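Local structure of putative flagellar motor switch protein FliN (Thermotoga maritima, 1O6A) at the interface of chains A and B. The protein is probably a component of the flagellar C-ring switch complex, which sets the direction of motor rotation. Sequence-based numbering; all coordinates share one arbitrary frame. Chains: chain A/B, putative flagellar motor switch protein FliN.

The interface of chains A and B. Residues chain A 27, 50-52, 54; chain B 72, 75-77.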
# COMPACT_ATOMS: atom_id res chain seq x y z
N LEU A 27 -3.69 1.19 -2.38
CA LEU A 27 -4.78 1.57 -3.26
C LEU A 27 -5.77 0.42 -3.36
O LEU A 27 -6.93 0.62 -3.65
CB LEU A 27 -4.29 1.87 -4.67
CG LEU A 27 -5.45 2.10 -5.66
CD1 LEU A 27 -6.32 3.31 -5.24
CD2 LEU A 27 -4.91 2.27 -7.03
N LYS A 50 -11.02 -2.34 -4.59
CA LYS A 50 -11.45 -1.04 -4.06
C LYS A 50 -12.40 -0.30 -5.02
O LYS A 50 -12.20 -0.28 -6.23
CB LYS A 50 -10.21 -0.22 -3.77
CG LYS A 50 -10.52 1.07 -2.91
CD LYS A 50 -9.28 1.88 -2.50
CE LYS A 50 -8.45 1.13 -1.42
NZ LYS A 50 -9.22 0.85 -0.20
N LEU A 51 -13.47 0.27 -4.47
CA LEU A 51 -14.46 0.97 -5.24
C LEU A 51 -14.20 2.46 -5.25
O LEU A 51 -13.72 3.03 -4.28
CB LEU A 51 -15.90 0.71 -4.69
CG LEU A 51 -16.32 -0.77 -4.60
CD1 LEU A 51 -17.51 -1.00 -3.67
CD2 LEU A 51 -16.59 -1.35 -5.94
N THR A 52 -14.64 3.11 -6.32
CA THR A 52 -14.59 4.56 -6.36
C THR A 52 -15.56 5.05 -5.28
O THR A 52 -16.68 4.52 -5.05
CB THR A 52 -14.93 5.16 -7.73
OG1 THR A 52 -16.20 4.67 -8.16
CG2 THR A 52 -13.94 4.71 -8.78
N GLU A 54 -14.33 5.05 -2.19
CA GLU A 54 -13.68 4.56 -0.97
C GLU A 54 -12.33 5.19 -0.74
O GLU A 54 -11.66 5.57 -1.70
CB GLU A 54 -13.50 3.07 -1.00
CG GLU A 54 -14.80 2.28 -1.01
CD GLU A 54 -14.53 0.83 -0.72
OE1 GLU A 54 -13.99 0.15 -1.63
OE2 GLU A 54 -14.83 0.35 0.41
N VAL B 72 -9.70 3.88 -13.53
CA VAL B 72 -11.02 3.42 -13.10
C VAL B 72 -11.62 2.51 -14.14
O VAL B 72 -11.66 2.87 -15.31
CB VAL B 72 -11.94 4.59 -12.91
CG1 VAL B 72 -13.36 4.15 -12.54
CG2 VAL B 72 -11.41 5.48 -11.78
N GLU B 75 -16.78 0.90 -11.72
CA GLU B 75 -16.72 1.49 -10.37
C GLU B 75 -15.57 0.98 -9.49
O GLU B 75 -15.57 1.25 -8.32
CB GLU B 75 -18.06 1.39 -9.66
CG GLU B 75 -18.51 0.00 -9.29
CD GLU B 75 -19.77 -0.02 -8.45
OE1 GLU B 75 -20.52 1.01 -8.44
OE2 GLU B 75 -20.04 -1.10 -7.83
N ASN B 76 -14.60 0.29 -10.06
CA ASN B 76 -13.45 -0.20 -9.30
C ASN B 76 -12.19 0.52 -9.75
O ASN B 76 -12.03 0.84 -10.95
CB ASN B 76 -13.25 -1.70 -9.50
CG ASN B 76 -14.26 -2.52 -8.73
OD1 ASN B 76 -15.42 -2.52 -9.10
ND2 ASN B 76 -13.84 -3.20 -7.64
N PHE B 77 -11.28 0.73 -8.81
CA PHE B 77 -9.96 1.19 -9.19
C PHE B 77 -9.18 0.04 -9.79
O PHE B 77 -9.44 -1.14 -9.54
CB PHE B 77 -9.19 1.74 -8.01
CG PHE B 77 -9.68 3.04 -7.54
CD1 PHE B 77 -9.42 4.20 -8.28
CD2 PHE B 77 -10.44 3.14 -6.38
CE1 PHE B 77 -9.89 5.40 -7.86
CE2 PHE B 77 -10.90 4.33 -5.95
CZ PHE B 77 -10.65 5.47 -6.68
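A:Leu51 and B:Asn76 meet as an antiparallel bridge between strand 50-51 of chain A and the start of strand 76-81 of chain B, flanked by backbone hydrogen bonds: B:Phe77 N gives to A:Lys50 O at 2.9 Å, and A:Thr52 N gives to B:Glu75 O, also at 2.9 Å. This patch of a two-fold interface between copies of one protein, repeated with the chains exchanged, illustrates how a brief stretch of shared sheet can be reinforced by side chains on both of its sides; the structure alone does not show whether the pair is the biological assembly. On one side A:Leu51 and B:Asn76 lie alongside each other and point the same way, the leucine methyl CD2 resting 3.8 Å from the amide carbon CG of the asparagine. This methyl also reaches the aliphatic CG of B:Glu75, whose chain runs extended past the leucine. On the other side the ring of B:Phe77, with CG anti to the carbonyl carbon (chi1 -73°), is inserted between chain A groups. A:Leu27 brings CD1 over one face, 4.1 Å above the plane and toward the rim, while A:Thr52 CG2 lies over the opposite face, and the ring atom CE2 comes within 3.7 Å of A:Thr52 CA. An alanine in place of B:Phe77 would probably open a gap between A:Leu27 and A:Thr52, leaving both methyls without their aromatic partner. The same threonine methyl touches B:Val72 CG1, the two side chains crossing at about a right angle. Within chain A, a second-shell bond probably helps to hold the bridging strand: the backbone N of A:Leu51 donates almost straight, 174° at the hydrogen, to the carboxylate oxygen OE1 of A:Glu54, which accepts through its anti lone pair at 2.9 Å.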